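Local coordinates for acyl-CoA N-acyltransferases (NAT) superfamily protein (Arabidopsis thaliana, PDB 6TH0) that probably transfers the acetyl group of acetyl-CoA, which it binds in a GNAT fold, to N-terminal methionines of transmembrane proteins and to protein lysines, at residues G65-K70 and K113-E118; L98-V103 and R145-M150. All blocks are in the same frame, centred on the assembly; numbering follows the deposited sequence.

How the interactions relate
From the N terminus the segments run 65-70, 98-103, 113-118, 145-150, so the two contacts alternate along the chain and cross rather than nest. Interaction 1 closes a loop of 42 residues by bringing helix 111-123 back onto strand 63-73. Interaction 2 opens inside that loop and closes one of 41 residues, joining strand 93-102 to helix 141-149. The two strands are antiparallel neighbours in the sheet, stitched together by backbone bonds and by a probable hydrogen bond between Thr68 OG1 and Thr99 OG1 (2.6 Å); side chains of the two helices also touch, Ile116 against Leu146 and Tyr147. Acetyl-CoA contacts both interactions, its diphosphate at the first and its pantetheine and 3'-phosphate at the second.

Interaction 1: residues G65-K70 and K113-E118; sequences GFVTAK and KALINE. With ACO (acetyl coenzyme *a), chain C.
Lys113 N donates a hydrogen bond to the diphosphate oxygen O2A of acetyl-CoA (3.3 Å, N-H...O 152°), and two residues further along the same helix Leu115 lies on Val67 and the backbone of Gly65 and Phe66. Helix 111-123 belongs to the beta-alpha-beta crossover of the GNAT fold, whose helix start meets the diphosphate; Gly110 N and Ala112 N also bond the cofactor there, so the helix dipole is likely to offset part of its negative charge. The segment axes approach to 8.4 Å and cross at -30°, with Val67 and Leu115 opposite each other. Their side chains slide past one another in opposite directions: Val67 CG1 meets Leu115 CB at 4.1 Å. Val67 CG1 sits between its own backbone N and carbonyl carbon (chi1 63°), which also puts this methyl in van der Waals contact with Leu115 O (3.9 Å). Leu115 also touches Leu100 of the neighbouring strand, part of the acetyl-CoA site, while Phe66 points from the other side of its own strand to helix 16-26. Gly65 has no CB, which would stand 3.4 Å from Leu115 CD1, so CD1 can settle against the backbone, 3.6 Å from Phe66 N and 3.5 Å from Phe66 O.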
ATOM      1  N   GLY A  65     -11.503  -3.740   3.267  1.00 42.52           N
ATOM      2  CA  GLY A  65     -10.166  -3.819   2.714  1.00 38.19           C
ATOM      3  C   GLY A  65      -9.625  -2.412   2.626  1.00 36.06           C
ATOM      4  O   GLY A  65     -10.382  -1.441   2.651  1.00 41.12           O
ATOM      5  N   PHE A  66      -8.301  -2.305   2.561  1.00 38.52           N
ATOM      6  CA  PHE A  66      -7.689  -0.980   2.545  1.00 39.38           C
ATOM      7  C   PHE A  66      -6.325  -1.080   1.883  1.00 39.64           C
ATOM      8  O   PHE A  66      -5.702  -2.143   1.871  1.00 34.60           O
ATOM      9  CB  PHE A  66      -7.539  -0.432   3.972  1.00 35.89           C
ATOM     10  CG  PHE A  66      -6.692  -1.282   4.831  1.00 40.84           C
ATOM     11  CD1 PHE A  66      -5.315  -1.136   4.828  1.00 40.73           C
ATOM     12  CD2 PHE A  66      -7.256  -2.309   5.584  1.00 42.32           C
ATOM     13  CE1 PHE A  66      -4.510  -1.974   5.595  1.00 39.63           C
ATOM     14  CE2 PHE A  66      -6.463  -3.134   6.348  1.00 41.67           C
ATOM     15  CZ  PHE A  66      -5.097  -2.963   6.375  1.00 39.26           C
ATOM     16  N   VAL A  67      -5.868   0.037   1.313  1.00 39.72           N
ATOM     17  CA  VAL A  67      -4.467   0.200   0.945  1.00 38.75           C
ATOM     18  C   VAL A  67      -4.093   1.650   1.227  1.00 35.61           C
ATOM     19  O   VAL A  67      -4.915   2.545   1.013  1.00 40.65           O
ATOM     20  CB  VAL A  67      -4.207  -0.150  -0.532  1.00 41.98           C
ATOM     21  CG1 VAL A  67      -4.983   0.794  -1.443  1.00 41.62           C
ATOM     22  CG2 VAL A  67      -2.714  -0.118  -0.840  1.00 38.86           C
ATOM     23  N   THR A  68      -2.940   1.868   1.863  1.00 39.21           N
ATOM     24  CA  THR A  68      -2.425   3.213   2.116  1.00 39.64           C
ATOM     25  C   THR A  68      -1.064   3.399   1.446  1.00 40.28           C
ATOM     26  O   THR A  68      -0.280   2.447   1.316  1.00 38.47           O
ATOM     27  CB  THR A  68      -2.296   3.495   3.603  1.00 42.39           C
ATOM     28  OG1 THR A  68      -1.361   2.572   4.171  1.00 41.94           O
ATOM     29  CG2 THR A  68      -3.654   3.343   4.288  1.00 44.25           C
ATOM     30  N   ALA A  69      -0.790   4.626   0.993  1.00 43.38           N
ATOM     31  CA  ALA A  69       0.439   4.902   0.265  1.00 41.20           C
ATOM     32  C   ALA A  69       0.847   6.356   0.498  1.00 41.20           C
ATOM     33  O   ALA A  69       0.007   7.224   0.741  1.00 45.78           O
ATOM     34  CB  ALA A  69       0.289   4.636  -1.242  1.00 42.90           C
ATOM     35  N   LYS A  70       2.134   6.635   0.347  1.00 44.12           N
ATOM     36  CA  LYS A  70       2.585   8.013   0.475  1.00 46.76           C
ATOM     37  C   LYS A  70       3.470   8.359  -0.699  1.00 47.70           C
ATOM     38  O   LYS A  70       4.024   7.487  -1.373  1.00 44.98           O
ATOM     39  CB  LYS A  70       3.342   8.276   1.785  1.00 57.06           C
ATOM     40  CG  LYS A  70       4.673   7.546   1.902  1.00 52.45           C
ATOM     41  CD  LYS A  70       5.447   8.064   3.105  1.00 72.63           C
ATOM     42  CE  LYS A  70       6.770   7.331   3.296  1.00 81.00           C
ATOM     43  NZ  LYS A  70       7.507   7.866   4.476  1.00 89.86           N
ATOM     44  N   LYS A 113      -5.626  -7.555  -4.965  1.00 41.40           N
ATOM     45  CA  LYS A 113      -5.144  -7.243  -6.302  1.00 40.29           C
ATOM     46  C   LYS A 113      -5.776  -5.958  -6.822  1.00 45.66           C
ATOM     47  O   LYS A 113      -5.096  -5.116  -7.423  1.00 49.93           O
ATOM     48  CB  LYS A 113      -5.435  -8.417  -7.236  1.00 42.36           C
ATOM     49  CG  LYS A 113      -4.968  -8.204  -8.662  1.00 53.60           C
ATOM     50  CD  LYS A 113      -5.186  -9.481  -9.482  1.00 65.30           C
ATOM     51  CE  LYS A 113      -4.410  -9.449 -10.789  1.00 76.72           C
ATOM     52  NZ  LYS A 113      -4.905  -8.397 -11.716  1.00 83.44           N
ATOM     53  N   ALA A 114      -7.092  -5.812  -6.649  1.00 45.13           N
ATOM     54  CA  ALA A 114      -7.760  -4.599  -7.118  1.00 49.65           C
ATOM     55  C   ALA A 114      -7.275  -3.368  -6.361  1.00 49.94           C
ATOM     56  O   ALA A 114      -7.098  -2.296  -6.954  1.00 51.79           O
ATOM     57  CB  ALA A 114      -9.275  -4.741  -7.001  1.00 47.33           C
ATOM     58  N   LEU A 115      -7.031  -3.505  -5.061  1.00 44.83           N
ATOM     59  CA  LEU A 115      -6.536  -2.369  -4.287  1.00 45.51           C
ATOM     60  C   LEU A 115      -5.174  -1.912  -4.803  1.00 42.23           C
ATOM     61  O   LEU A 115      -4.942  -0.714  -5.016  1.00 49.04           O
ATOM     62  CB  LEU A 115      -6.473  -2.740  -2.798  1.00 43.55           C
ATOM     63  CG  LEU A 115      -7.817  -2.787  -2.057  1.00 44.50           C
ATOM     64  CD1 LEU A 115      -7.676  -3.515  -0.722  1.00 43.28           C
ATOM     65  CD2 LEU A 115      -8.406  -1.388  -1.835  1.00 46.57           C
ATOM     66  N   ILE A 116      -4.256  -2.854  -5.022  1.00 43.13           N
ATOM     67  CA  ILE A 116      -2.963  -2.498  -5.601  1.00 46.61           C
ATOM     68  C   ILE A 116      -3.151  -1.848  -6.963  1.00 53.00           C
ATOM     69  O   ILE A 116      -2.504  -0.840  -7.287  1.00 51.17           O
ATOM     70  CB  ILE A 116      -2.068  -3.742  -5.692  1.00 45.00           C
ATOM     71  CG1 ILE A 116      -1.763  -4.272  -4.290  1.00 39.51           C
ATOM     72  CG2 ILE A 116      -0.788  -3.413  -6.428  1.00 47.35           C
ATOM     73  CD1 ILE A 116      -1.217  -5.717  -4.334  1.00 40.56           C
ATOM     74  N   ASN A 117      -4.060  -2.396  -7.773  1.00 49.51           N
ATOM     75  CA  ASN A 117      -4.333  -1.814  -9.081  1.00 50.51           C
ATOM     76  C   ASN A 117      -4.694  -0.334  -8.961  1.00 54.37           C
ATOM     77  O   ASN A 117      -4.257   0.496  -9.775  1.00 56.48           O
ATOM     78  CB  ASN A 117      -5.454  -2.606  -9.758  1.00 52.09           C
ATOM     79  CG  ASN A 117      -5.695  -2.176 -11.174  1.00 64.98           C
ATOM     80  OD1 ASN A 117      -4.753  -1.972 -11.933  1.00 70.09           O
ATOM     81  ND2 ASN A 117      -6.960  -2.032 -11.545  1.00 74.68           N
ATOM     82  N   GLU A 118      -5.490   0.017  -7.947  1.00 53.88           N
ATOM     83  CA  GLU A 118      -5.833   1.419  -7.724  1.00 60.30           C
ATOM     84  C   GLU A 118      -4.586   2.267  -7.516  1.00 54.46           C
ATOM     85  O   GLU A 118      -4.490   3.383  -8.037  1.00 58.21           O
ATOM     86  CB  GLU A 118      -6.763   1.551  -6.517  1.00 62.19           C
ATOM     87  CG  GLU A 118      -8.131   0.912  -6.707  1.00 68.32           C
ATOM     88  CD  GLU A 118      -8.930   1.573  -7.811  1.00 77.01           C
ATOM     89  OE1 GLU A 118      -8.693   2.766  -8.067  1.00 80.78           O
ATOM     90  OE2 GLU A 118      -9.780   0.899  -8.434  1.00 80.75           O
TER
HETATM   91  N1A ACO C 301     -11.205 -17.689  -6.908  1.00 86.94           N
HETATM   92  C2A ACO C 301     -10.216 -18.347  -6.212  1.00 84.04           C
HETATM   93  N3A ACO C 301      -9.019 -17.925  -5.769  1.00 82.65           N
HETATM   94  C4A ACO C 301      -8.791 -16.593  -6.091  1.00 81.41           C
HETATM   95  C5A ACO C 301      -9.722 -15.776  -6.808  1.00 84.32           C
HETATM   96  C6A ACO C 301     -10.932 -16.378  -7.202  1.00 89.29           C
HETATM   97  N6A ACO C 301     -11.865 -15.647  -7.890  1.00 92.77           N
HETATM   98  N7A ACO C 301      -9.227 -14.478  -6.985  1.00 83.07           N
HETATM   99  C8A ACO C 301      -8.019 -14.509  -6.386  1.00 82.65           C
HETATM  100  N9A ACO C 301      -7.709 -15.754  -5.838  1.00 77.77           N
HETATM  101  C1B ACO C 301      -6.489 -16.147  -5.132  1.00 74.12           C
HETATM  102  C2B ACO C 301      -5.156 -15.506  -5.736  1.00 73.55           C
HETATM  103  O2B ACO C 301      -4.741 -16.231  -6.817  1.00 65.16           O
HETATM  104  C3B ACO C 301      -4.290 -15.833  -4.430  1.00 70.65           C
HETATM  105  O3B ACO C 301      -4.104 -17.162  -4.473  1.00 65.21           O
HETATM  106  P3B ACO C 301      -2.506 -17.688  -3.728  1.00 75.21           P
HETATM  107  O7A ACO C 301      -2.913 -17.433  -2.301  1.00 77.77           O
HETATM  108  O8A ACO C 301      -2.370 -19.138  -4.160  1.00 83.68           O
HETATM  109  O9A ACO C 301      -1.583 -16.657  -4.334  1.00 80.56           O
HETATM  110  C4B ACO C 301      -5.259 -15.406  -3.277  1.00 63.61           C
HETATM  111  O4B ACO C 301      -6.613 -15.713  -3.748  1.00 69.38           O
HETATM  112  C5B ACO C 301      -5.081 -13.925  -2.892  1.00 49.85           C
HETATM  113  O5B ACO C 301      -5.199 -13.089  -4.000  1.00 50.34           O
HETATM  114  P1A ACO C 301      -6.198 -11.836  -3.610  1.00 48.25           P
HETATM  115  O1A ACO C 301      -7.547 -12.360  -3.286  1.00 52.07           O
HETATM  116  O2A ACO C 301      -6.001 -10.774  -4.656  1.00 46.78           O
HETATM  117  O3A ACO C 301      -5.670 -11.083  -2.187  1.00 41.18           O
HETATM  118  P2A ACO C 301      -6.673 -11.138  -0.956  1.00 47.50           P
HETATM  119  O4A ACO C 301      -7.805 -10.187  -1.098  1.00 41.45           O
HETATM  120  O5A ACO C 301      -6.918 -12.523  -0.417  1.00 48.41           O
HETATM  121  O6A ACO C 301      -5.766 -10.382   0.317  1.00 44.71           O
HETATM  122  CBP ACO C 301      -3.690 -10.075   1.495  1.00 41.62           C
HETATM  123  CCP ACO C 301      -4.415 -10.675   0.213  1.00 38.51           C
HETATM  124  CDP ACO C 301      -3.765  -8.570   1.390  1.00 41.74           C
HETATM  125  CEP ACO C 301      -2.233 -10.538   1.547  1.00 42.68           C
HETATM  126  CAP ACO C 301      -4.503 -10.608   2.705  1.00 44.31           C
HETATM  127  OAP ACO C 301      -4.256 -11.996   2.916  1.00 43.56           O
HETATM  128  C9P ACO C 301      -4.200  -9.908   4.027  1.00 38.23           C
HETATM  129  O9P ACO C 301      -4.885  -8.981   4.402  1.00 36.87           O
HETATM  130  N8P ACO C 301      -3.184 -10.403   4.818  1.00 39.09           N
HETATM  131  C7P ACO C 301      -2.832  -9.773   6.134  1.00 40.61           C
HETATM  132  C6P ACO C 301      -2.277  -8.394   5.932  1.00 39.70           C
HETATM  133  C5P ACO C 301      -1.004  -8.545   5.175  1.00 48.39           C
HETATM  134  O5P ACO C 301      -0.210  -9.462   5.316  1.00 50.27           O
HETATM  135  N4P ACO C 301      -0.734  -7.560   4.245  1.00 53.40           N
HETATM  136  C3P ACO C 301       0.508  -7.733   3.494  1.00 61.53           C
HETATM  137  C2P ACO C 301       1.044  -6.401   3.108  1.00 73.49           C
HETATM  138  S1P ACO C 301       2.633  -6.682   2.185  1.00 71.57           S
HETATM  139  C   ACO C 301       3.711  -6.654   3.616  1.00 80.95           C
HETATM  140  O   ACO C 301       4.227  -7.648   4.066  1.00 71.09           O
HETATM  141  CH3 ACO C 301       3.901  -5.382   4.264  1.00 81.07           C

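Interaction 2: residues L98-V103 and R145-M150; sequences LTLGVV and RLYKRM. With ACO (acetyl coenzyme *a), chain C.
Leu100 reaches to Leu146 and Tyr147 of helix 141-149 where acetyl-CoA enters the GNAT fold's V-shaped splay between parallel strands 93-102 and 129-137. Its CB lies near Tyr147 OH, its CG is 4.0 Å from the pantetheine methyl CDP, and its CD2 meets Leu146 CD2 at 3.9 Å and Tyr147 OH at 3.4 Å. CG stands anti to the backbone N (chi1 165°), and the next torsion leaves CD2 extended toward the helix; the two leucines meet tip to tip, whereas CD2 approaches the tyrosine ring obliquely. At that ring's edge, near its plane, lies the thioester sulfur S1P.

The strand backbone grips the pantetheine arm: N4P donates to Leu100 O (2.9 Å, 171°), and Val102 N donates to O9P (2.9 Å). At the helix, Arg145 meets the 3'-phosphate with its guanidinium edge, NE bonding O9A (3.0 Å, 172°) and NH1 bonding O7A (3.1 Å). Arg149 NH2 also bonds O9A, although that contact is doubtfully short; its guanidinium lies between Arg145 O over one face and the ribose hydroxyl O2B over the other. A methionine in place of Arg149 would probably leave the 3'-phosphate with one positive charge fewer beside it and O2B without the guanidinium face it lies over. The chemistry is thus divided: one strand C=O and one N-H hold the uncharged arm, while the helix arginines probably offset the 3'-phosphate charge.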
ATOM      1  N   LEU A  98       2.301   1.639   1.922  1.00 38.34           N
ATOM      2  CA  LEU A  98       2.571   1.490   3.342  1.00 35.17           C
ATOM      3  C   LEU A  98       1.870   0.245   3.890  1.00 39.02           C
ATOM      4  O   LEU A  98       2.513  -0.644   4.452  1.00 41.83           O
ATOM      5  CB  LEU A  98       2.071   2.710   4.102  1.00 32.85           C
ATOM      6  CG  LEU A  98       2.765   4.051   3.773  1.00 41.24           C
ATOM      7  CD1 LEU A  98       1.846   5.194   4.118  1.00 44.45           C
ATOM      8  CD2 LEU A  98       4.016   4.139   4.616  1.00 44.69           C
ATOM      9  N   THR A  99       0.552   0.184   3.740  1.00 37.47           N
ATOM     10  CA  THR A  99      -0.199  -0.940   4.291  1.00 36.61           C
ATOM     11  C   THR A  99      -1.218  -1.437   3.277  1.00 35.50           C
ATOM     12  O   THR A  99      -1.643  -0.719   2.372  1.00 37.17           O
ATOM     13  CB  THR A  99      -0.911  -0.565   5.593  1.00 37.40           C
ATOM     14  OG1 THR A  99      -2.005   0.320   5.317  1.00 38.96           O
ATOM     15  CG2 THR A  99       0.045   0.086   6.590  1.00 44.28           C
ATOM     16  N   LEU A 100      -1.604  -2.702   3.445  1.00 32.95           N
ATOM     17  CA  LEU A 100      -2.575  -3.347   2.575  1.00 33.51           C
ATOM     18  C   LEU A 100      -3.177  -4.478   3.388  1.00 35.43           C
ATOM     19  O   LEU A 100      -2.426  -5.179   4.061  1.00 33.36           O
ATOM     20  CB  LEU A 100      -1.908  -3.891   1.309  1.00 34.45           C
ATOM     21  CG  LEU A 100      -2.693  -4.875   0.461  1.00 34.87           C
ATOM     22  CD1 LEU A 100      -3.771  -4.142  -0.321  1.00 39.41           C
ATOM     23  CD2 LEU A 100      -1.759  -5.625  -0.480  1.00 40.26           C
ATOM     24  N   GLY A 101      -4.501  -4.620   3.366  1.00 36.86           N
ATOM     25  CA  GLY A 101      -5.146  -5.703   4.092  1.00 40.18           C
ATOM     26  C   GLY A 101      -6.558  -5.917   3.611  1.00 39.24           C
ATOM     27  O   GLY A 101      -7.225  -4.981   3.160  1.00 37.58           O
ATOM     28  N   VAL A 102      -7.033  -7.158   3.734  1.00 37.56           N
ATOM     29  CA  VAL A 102      -8.409  -7.536   3.437  1.00 38.44           C
ATOM     30  C   VAL A 102      -8.904  -8.374   4.618  1.00 36.12           C
ATOM     31  O   VAL A 102      -8.149  -9.191   5.152  1.00 37.11           O
ATOM     32  CB  VAL A 102      -8.508  -8.314   2.103  1.00 41.35           C
ATOM     33  CG1 VAL A 102      -9.926  -8.762   1.836  1.00 40.79           C
ATOM     34  CG2 VAL A 102      -7.969  -7.464   0.906  1.00 35.98           C
ATOM     35  N   VAL A 103     -10.138  -8.137   5.075  1.00 38.42           N
ATOM     36  CA  VAL A 103     -10.605  -8.922   6.215  1.00 46.06           C
ATOM     37  C   VAL A 103     -10.684 -10.398   5.813  1.00 41.42           C
ATOM     38  O   VAL A 103     -11.033 -10.753   4.682  1.00 39.44           O
ATOM     39  CB  VAL A 103     -11.947  -8.452   6.809  1.00 46.45           C
ATOM     40  CG1 VAL A 103     -11.932  -6.946   7.187  1.00 41.46           C
ATOM     41  CG2 VAL A 103     -13.103  -8.792   5.908  1.00 49.84           C
ATOM     42  N   ARG A 145       3.594 -13.630  -3.611  1.00 42.35           N
ATOM     43  CA  ARG A 145       2.896 -14.096  -4.811  1.00 43.61           C
ATOM     44  C   ARG A 145       1.986 -13.017  -5.393  1.00 45.58           C
ATOM     45  O   ARG A 145       1.834 -12.913  -6.620  1.00 44.90           O
ATOM     46  CB  ARG A 145       2.090 -15.365  -4.510  1.00 48.07           C
ATOM     47  CG  ARG A 145       2.936 -16.564  -4.113  1.00 53.48           C
ATOM     48  CD  ARG A 145       2.153 -17.890  -4.129  1.00 60.85           C
ATOM     49  NE  ARG A 145       0.976 -17.869  -3.259  1.00 61.74           N
ATOM     50  CZ  ARG A 145       0.978 -18.240  -1.978  1.00 66.51           C
ATOM     51  NH1 ARG A 145      -0.142 -18.189  -1.266  1.00 63.83           N
ATOM     52  NH2 ARG A 145       2.100 -18.650  -1.400  1.00 63.91           N
ATOM     53  N   LEU A 146       1.332 -12.246  -4.526  1.00 41.55           N
ATOM     54  CA  LEU A 146       0.412 -11.198  -4.973  1.00 40.70           C
ATOM     55  C   LEU A 146       1.144 -10.113  -5.754  1.00 36.30           C
ATOM     56  O   LEU A 146       0.716  -9.702  -6.841  1.00 40.25           O
ATOM     57  CB  LEU A 146      -0.303 -10.593  -3.757  1.00 40.13           C
ATOM     58  CG  LEU A 146      -1.225  -9.388  -3.968  1.00 36.85           C
ATOM     59  CD1 LEU A 146      -2.361  -9.741  -4.902  1.00 45.98           C
ATOM     60  CD2 LEU A 146      -1.769  -8.889  -2.614  1.00 41.06           C
ATOM     61  N   TYR A 147       2.236  -9.609  -5.206  1.00 38.27           N
ATOM     62  CA  TYR A 147       2.911  -8.519  -5.901  1.00 41.30           C
ATOM     63  C   TYR A 147       3.569  -9.016  -7.182  1.00 41.84           C
ATOM     64  O   TYR A 147       3.539  -8.325  -8.210  1.00 39.44           O
ATOM     65  CB  TYR A 147       3.891  -7.836  -4.952  1.00 34.94           C
ATOM     66  CG  TYR A 147       3.175  -6.876  -4.012  1.00 37.90           C
ATOM     67  CD1 TYR A 147       2.680  -5.660  -4.474  1.00 38.65           C
ATOM     68  CD2 TYR A 147       2.948  -7.201  -2.679  1.00 37.80           C
ATOM     69  CE1 TYR A 147       2.018  -4.791  -3.640  1.00 40.88           C
ATOM     70  CE2 TYR A 147       2.281  -6.340  -1.840  1.00 39.66           C
ATOM     71  CZ  TYR A 147       1.811  -5.137  -2.327  1.00 43.62           C
ATOM     72  OH  TYR A 147       1.156  -4.263  -1.502  1.00 43.52           O
ATOM     73  N   LYS A 148       4.130 -10.230  -7.156  1.00 38.70           N
ATOM     74  CA  LYS A 148       4.650 -10.834  -8.383  1.00 36.92           C
ATOM     75  C   LYS A 148       3.553 -10.970  -9.437  1.00 43.89           C
ATOM     76  O   LYS A 148       3.781 -10.710 -10.627  1.00 48.35           O
ATOM     77  CB  LYS A 148       5.280 -12.192  -8.069  1.00 44.05           C
ATOM     78  CG  LYS A 148       6.008 -12.810  -9.236  1.00 55.34           C
ATOM     79  CD  LYS A 148       6.786 -14.050  -8.808  1.00 62.65           C
ATOM     80  CE  LYS A 148       7.297 -14.826 -10.012  1.00 68.92           C
ATOM     81  NZ  LYS A 148       6.190 -15.399 -10.834  1.00 73.81           N
ATOM     82  N   ARG A 149       2.345 -11.350  -9.012  1.00 44.02           N
ATOM     83  CA  ARG A 149       1.232 -11.510  -9.939  1.00 45.59           C
ATOM     84  C   ARG A 149       0.865 -10.182 -10.585  1.00 50.55           C
ATOM     85  O   ARG A 149       0.419 -10.150 -11.740  1.00 50.58           O
ATOM     86  CB  ARG A 149       0.015 -12.040  -9.182  1.00 52.09           C
ATOM     87  CG  ARG A 149      -1.172 -12.439 -10.030  1.00 61.18           C
ATOM     88  CD  ARG A 149      -2.282 -13.011  -9.146  1.00 70.87           C
ATOM     89  NE  ARG A 149      -1.857 -14.171  -8.359  1.00 74.81           N
ATOM     90  CZ  ARG A 149      -1.829 -14.215  -7.028  1.00 75.90           C
ATOM     91  NH1 ARG A 149      -2.199 -13.162  -6.307  1.00 70.59           N
ATOM     92  NH2 ARG A 149      -1.431 -15.321  -6.416  1.00 76.07           N
ATOM     93  N   MET A 150       1.047  -9.085  -9.850  1.00 47.61           N
ATOM     94  CA  MET A 150       0.855  -7.722 -10.331  1.00 51.42           C
ATOM     95  C   MET A 150       2.027  -7.201 -11.148  1.00 49.69           C
ATOM     96  O   MET A 150       2.049  -6.009 -11.464  1.00 50.57           O
ATOM     97  CB  MET A 150       0.589  -6.788  -9.146  1.00 47.80           C
ATOM     98  CG  MET A 150      -0.719  -7.056  -8.415  1.00 55.22           C
ATOM     99  SD  MET A 150      -2.087  -7.030  -9.583  1.00 75.46           S
ATOM    100  CE  MET A 150      -2.059  -5.321 -10.117  1.00 67.62           C
TER
HETATM  101  N1A ACO C 301     -11.205 -17.689  -6.908  1.00 86.94           N
HETATM  102  C2A ACO C 301     -10.216 -18.347  -6.212  1.00 84.04           C
HETATM  103  N3A ACO C 301      -9.019 -17.925  -5.769  1.00 82.65           N
HETATM  104  C4A ACO C 301      -8.791 -16.593  -6.091  1.00 81.41           C
HETATM  105  C5A ACO C 301      -9.722 -15.776  -6.808  1.00 84.32           C
HETATM  106  C6A ACO C 301     -10.932 -16.378  -7.202  1.00 89.29           C
HETATM  107  N6A ACO C 301     -11.865 -15.647  -7.890  1.00 92.77           N
HETATM  108  N7A ACO C 301      -9.227 -14.478  -6.985  1.00 83.07           N
HETATM  109  C8A ACO C 301      -8.019 -14.509  -6.386  1.00 82.65           C
HETATM  110  N9A ACO C 301      -7.709 -15.754  -5.838  1.00 77.77           N
HETATM  111  C1B ACO C 301      -6.489 -16.147  -5.132  1.00 74.12           C
HETATM  112  C2B ACO C 301      -5.156 -15.506  -5.736  1.00 73.55           C
HETATM  113  O2B ACO C 301      -4.741 -16.231  -6.817  1.00 65.16           O
HETATM  114  C3B ACO C 301      -4.290 -15.833  -4.430  1.00 70.65           C
HETATM  115  O3B ACO C 301      -4.104 -17.162  -4.473  1.00 65.21           O
HETATM  116  P3B ACO C 301      -2.506 -17.688  -3.728  1.00 75.21           P
HETATM  117  O7A ACO C 301      -2.913 -17.433  -2.301  1.00 77.77           O
HETATM  118  O8A ACO C 301      -2.370 -19.138  -4.160  1.00 83.68           O
HETATM  119  O9A ACO C 301      -1.583 -16.657  -4.334  1.00 80.56           O
HETATM  120  C4B ACO C 301      -5.259 -15.406  -3.277  1.00 63.61           C
HETATM  121  O4B ACO C 301      -6.613 -15.713  -3.748  1.00 69.38           O
HETATM  122  C5B ACO C 301      -5.081 -13.925  -2.892  1.00 49.85           C
HETATM  123  O5B ACO C 301      -5.199 -13.089  -4.000  1.00 50.34           O
HETATM  124  P1A ACO C 301      -6.198 -11.836  -3.610  1.00 48.25           P
HETATM  125  O1A ACO C 301      -7.547 -12.360  -3.286  1.00 52.07           O
HETATM  126  O2A ACO C 301      -6.001 -10.774  -4.656  1.00 46.78           O
HETATM  127  O3A ACO C 301      -5.670 -11.083  -2.187  1.00 41.18           O
HETATM  128  P2A ACO C 301      -6.673 -11.138  -0.956  1.00 47.50           P
HETATM  129  O4A ACO C 301      -7.805 -10.187  -1.098  1.00 41.45           O
HETATM  130  O5A ACO C 301      -6.918 -12.523  -0.417  1.00 48.41           O
HETATM  131  O6A ACO C 301      -5.766 -10.382   0.317  1.00 44.71           O
HETATM  132  CBP ACO C 301      -3.690 -10.075   1.495  1.00 41.62           C
HETATM  133  CCP ACO C 301      -4.415 -10.675   0.213  1.00 38.51           C
HETATM  134  CDP ACO C 301      -3.765  -8.570   1.390  1.00 41.74           C
HETATM  135  CEP ACO C 301      -2.233 -10.538   1.547  1.00 42.68           C
HETATM  136  CAP ACO C 301      -4.503 -10.608   2.705  1.00 44.31           C
HETATM  137  OAP ACO C 301      -4.256 -11.996   2.916  1.00 43.56           O
HETATM  138  C9P ACO C 301      -4.200  -9.908   4.027  1.00 38.23           C
HETATM  139  O9P ACO C 301      -4.885  -8.981   4.402  1.00 36.87           O
HETATM  140  N8P ACO C 301      -3.184 -10.403   4.818  1.00 39.09           N
HETATM  141  C7P ACO C 301      -2.832  -9.773   6.134  1.00 40.61           C
HETATM  142  C6P ACO C 301      -2.277  -8.394   5.932  1.00 39.70           C
HETATM  143  C5P ACO C 301      -1.004  -8.545   5.175  1.00 48.39           C
HETATM  144  O5P ACO C 301      -0.210  -9.462   5.316  1.00 50.27           O
HETATM  145  N4P ACO C 301      -0.734  -7.560   4.245  1.00 53.40           N
HETATM  146  C3P ACO C 301       0.508  -7.733   3.494  1.00 61.53           C
HETATM  147  C2P ACO C 301       1.044  -6.401   3.108  1.00 73.49           C
HETATM  148  S1P ACO C 301       2.633  -6.682   2.185  1.00 71.57           S
HETATM  149  C   ACO C 301       3.711  -6.654   3.616  1.00 80.95           C
HETATM  150  O   ACO C 301       4.227  -7.648   4.066  1.00 71.09           O
HETATM  151  CH3 ACO C 301       3.901  -5.382   4.264  1.00 81.07           C